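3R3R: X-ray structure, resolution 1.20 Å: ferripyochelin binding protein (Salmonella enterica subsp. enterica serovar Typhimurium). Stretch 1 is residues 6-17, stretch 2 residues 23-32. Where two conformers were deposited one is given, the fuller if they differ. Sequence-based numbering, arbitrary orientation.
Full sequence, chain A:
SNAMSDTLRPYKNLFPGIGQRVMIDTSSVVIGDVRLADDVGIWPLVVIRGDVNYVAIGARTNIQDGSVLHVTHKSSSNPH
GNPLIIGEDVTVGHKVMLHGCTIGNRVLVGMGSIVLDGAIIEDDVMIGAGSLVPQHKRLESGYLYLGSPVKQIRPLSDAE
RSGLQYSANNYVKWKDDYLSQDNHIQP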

# COMPACT_ATOMS: atom_id res chain seq x y z
N ASP A 6 -15.83 14.28 2.36
CA ASP A 6 -15.78 13.39 1.21
C ASP A 6 -14.75 12.27 1.41
O ASP A 6 -13.77 12.43 2.15
CB ASP A 6 -15.51 14.17 -0.08
CG ASP A 6 -16.57 15.24 -0.37
OD1 ASP A 6 -17.70 15.13 0.15
OD2 ASP A 6 -16.27 16.19 -1.13
N THR A 7 -14.96 11.14 0.73
CA THR A 7 -13.99 10.05 0.71
C THR A 7 -12.72 10.47 -0.05
O THR A 7 -11.61 10.23 0.39
CB THR A 7 -14.62 8.80 0.05
OG1 THR A 7 -15.74 8.37 0.84
CG2 THR A 7 -13.63 7.68 -0.09
N LEU A 8 -12.90 11.11 -1.21
CA LEU A 8 -11.79 11.66 -1.98
C LEU A 8 -11.69 13.17 -1.72
O LEU A 8 -12.68 13.89 -1.86
CB LEU A 8 -11.99 11.43 -3.49
CG LEU A 8 -12.18 9.99 -3.96
CD1 LEU A 8 -12.65 9.93 -5.41
CD2 LEU A 8 -10.89 9.22 -3.77
N ARG A 9 -10.50 13.64 -1.35
CA ARG A 9 -10.34 15.00 -0.85
C ARG A 9 -9.15 15.70 -1.48
O ARG A 9 -8.16 15.06 -1.83
CB ARG A 9 -10.12 14.97 0.66
CG ARG A 9 -11.18 14.26 1.46
CD ARG A 9 -10.84 14.47 2.91
NE ARG A 9 -11.73 13.77 3.82
CZ ARG A 9 -11.55 13.79 5.14
NH1 ARG A 9 -10.55 14.50 5.64
NH2 ARG A 9 -12.36 13.13 5.96
N PRO A 10 -9.23 17.02 -1.57
CA PRO A 10 -8.13 17.81 -2.12
C PRO A 10 -7.06 18.16 -1.08
O PRO A 10 -7.33 18.22 0.12
CB PRO A 10 -8.84 19.10 -2.59
CG PRO A 10 -9.93 19.26 -1.60
CD PRO A 10 -10.43 17.85 -1.33
N TYR A 11 -5.85 18.44 -1.54
CA TYR A 11 -4.87 19.15 -0.76
C TYR A 11 -4.26 20.15 -1.74
O TYR A 11 -3.73 19.75 -2.74
CB TYR A 11 -3.78 18.26 -0.17
CG TYR A 11 -2.72 19.04 0.59
CD1 TYR A 11 -3.00 19.61 1.82
CD2 TYR A 11 -1.45 19.18 0.10
CE1 TYR A 11 -2.05 20.30 2.51
CE2 TYR A 11 -0.49 19.87 0.79
CZ TYR A 11 -0.80 20.42 1.99
OH TYR A 11 0.16 21.10 2.69
N LYS A 12 -4.33 21.43 -1.40
CA LYS A 12 -3.96 22.48 -2.39
C LYS A 12 -4.59 22.18 -3.77
O LYS A 12 -5.78 22.02 -3.83
CB LYS A 12 -2.44 22.55 -2.44
CG LYS A 12 -1.80 23.00 -1.12
CD LYS A 12 -0.30 23.14 -1.25
CE LYS A 12 0.35 23.51 0.07
NZ LYS A 12 -0.13 24.81 0.61
N ASN A 13 -3.80 22.01 -4.83
CA ASN A 13 -4.33 21.72 -6.15
C ASN A 13 -4.27 20.24 -6.54
O ASN A 13 -4.47 19.88 -7.69
CB ASN A 13 -3.63 22.59 -7.20
CG ASN A 13 -3.67 24.06 -6.84
OD1 ASN A 13 -2.67 24.67 -6.55
ND2 ASN A 13 -4.85 24.61 -6.80
N LEU A 14 -3.98 19.39 -5.56
CA LEU A 14 -3.84 17.95 -5.77
C LEU A 14 -5.16 17.24 -5.47
O LEU A 14 -5.88 17.63 -4.53
CB LEU A 14 -2.76 17.39 -4.84
CG LEU A 14 -1.39 18.08 -4.90
CD1 LEU A 14 -0.47 17.59 -3.79
CD2 LEU A 14 -0.75 17.90 -6.28
N PHE A 15 -5.47 16.19 -6.22
CA PHE A 15 -6.70 15.44 -6.02
C PHE A 15 -6.44 14.01 -6.51
O PHE A 15 -5.63 13.81 -7.42
CB PHE A 15 -7.88 16.10 -6.76
CG PHE A 15 -9.22 15.56 -6.35
CD1 PHE A 15 -9.82 16.00 -5.17
CD2 PHE A 15 -9.88 14.60 -7.11
CE1 PHE A 15 -11.06 15.48 -4.76
CE2 PHE A 15 -11.11 14.07 -6.69
CZ PHE A 15 -11.69 14.51 -5.52
N PRO A 16 -7.11 13.02 -5.91
CA PRO A 16 -6.77 11.66 -6.34
C PRO A 16 -7.09 11.37 -7.81
O PRO A 16 -8.06 11.89 -8.36
CB PRO A 16 -7.61 10.79 -5.40
CG PRO A 16 -7.71 11.62 -4.13
CD PRO A 16 -7.91 13.03 -4.68
N GLY A 17 -6.25 10.54 -8.43
CA GLY A 17 -6.46 10.06 -9.79
C GLY A 17 -6.79 8.58 -9.75
O GLY A 17 -6.04 7.81 -9.19
N MET A 23 -12.13 0.12 -6.11
CA MET A 23 -13.00 0.25 -4.95
C MET A 23 -12.34 1.16 -3.92
O MET A 23 -11.19 0.93 -3.54
CB MET A 23 -13.25 -1.10 -4.29
CG MET A 23 -14.16 -1.01 -3.06
SD MET A 23 -14.31 -2.59 -2.19
CE MET A 23 -12.65 -2.78 -1.54
N ILE A 24 -13.04 2.20 -3.48
CA ILE A 24 -12.59 2.98 -2.33
C ILE A 24 -13.72 2.99 -1.32
O ILE A 24 -14.77 3.59 -1.55
CB ILE A 24 -12.19 4.42 -2.69
CG1 ILE A 24 -11.18 4.43 -3.83
CG2 ILE A 24 -11.61 5.11 -1.46
CD1 ILE A 24 -11.46 5.48 -4.92
N ASP A 25 -13.52 2.31 -0.20
CA ASP A 25 -14.60 2.20 0.76
C ASP A 25 -15.08 3.57 1.18
O ASP A 25 -14.28 4.49 1.39
CB ASP A 25 -14.17 1.45 2.01
CG ASP A 25 -15.36 0.97 2.79
OD1 ASP A 25 -15.94 -0.05 2.36
OD2 ASP A 25 -15.77 1.62 3.78
N THR A 26 -16.38 3.72 1.38
CA THR A 26 -16.94 5.00 1.78
C THR A 26 -16.40 5.47 3.12
O THR A 26 -16.46 6.63 3.42
CB THR A 26 -18.48 4.96 1.86
OG1 THR A 26 -18.88 3.96 2.79
CG2 THR A 26 -19.06 4.65 0.50
N SER A 27 -15.91 4.54 3.94
CA SER A 27 -15.42 4.89 5.28
C SER A 27 -13.94 5.29 5.28
O SER A 27 -13.38 5.64 6.30
CB SER A 27 -15.63 3.73 6.26
OG SER A 27 -14.73 2.66 5.99
N SER A 28 -13.32 5.21 4.11
CA SER A 28 -11.90 5.51 3.99
C SER A 28 -11.67 6.95 3.55
O SER A 28 -12.61 7.65 3.19
CB SER A 28 -11.23 4.48 3.10
OG SER A 28 -11.29 3.24 3.81
N VAL A 29 -10.43 7.40 3.66
CA VAL A 29 -10.11 8.81 3.48
C VAL A 29 -8.88 8.86 2.58
O VAL A 29 -7.81 8.36 2.95
CB VAL A 29 -9.83 9.50 4.83
CG1 VAL A 29 -9.40 10.95 4.62
CG2 VAL A 29 -11.05 9.40 5.78
N VAL A 30 -9.04 9.44 1.39
CA VAL A 30 -7.98 9.48 0.39
C VAL A 30 -7.77 10.92 -0.03
O VAL A 30 -8.66 11.53 -0.62
CB VAL A 30 -8.33 8.58 -0.82
CG1 VAL A 30 -7.23 8.63 -1.88
CG2 VAL A 30 -8.59 7.15 -0.33
N ILE A 31 -6.61 11.48 0.30
CA ILE A 31 -6.36 12.91 0.20
C ILE A 31 -5.22 13.23 -0.75
O ILE A 31 -4.14 12.65 -0.67
CB ILE A 31 -5.97 13.46 1.59
CG1 ILE A 31 -7.11 13.29 2.59
CG2 ILE A 31 -5.53 14.93 1.51
CD1 ILE A 31 -6.66 13.35 4.04
N GLY A 32 -5.45 14.20 -1.63
CA GLY A 32 -4.34 14.77 -2.37
C GLY A 32 -3.89 13.94 -3.55
O GLY A 32 -4.70 13.36 -4.28

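The most unusual feature is at G32, where the chain turns a corner: G32 O sits 2.9 Å from P16 N, a distance typical of a hydrogen bond, yet the proline nitrogen carries no hydrogen and none can form. G32 itself adopts phi/psi of 80/-140, and positive phi favours glycine. An ideal CB would point away from the other stretch yet come within 3.6 Å of Y11 CB, a close approach but not by itself a clash.

The L8-V30 and R9-I31 bridges are parallel. V30 N donates to T7 O (2.9 Å, 163°), R9 N to V30 O (2.9 Å, 147°) and G32 N to R9 O (2.9 Å, 172°), so the bonds alternate in direction between the strands. CA-H...O contacts supplement them, L8 CA to V30 O at 3.4 Å and I31 CA to R9 O at 3.5 Å.

Side chains sort by face. With L8 and V30, L8 CD2 lies 4.0 Å from both V30 CB and I24 CD1, and P16 CG packs 3.8 Å from V30 CG1. On the face of R9 and I31, the arginine is extended (chi2 to chi4 near 180°); V29 CG1 covers one face of its guanidinium, 3.6 Å from R9 CZ, while R9 NE donates to D6 O (3.0 Å, 161°). T7 CG2 reaches into the D25-S28 turn, 3.4 Å from S28 O.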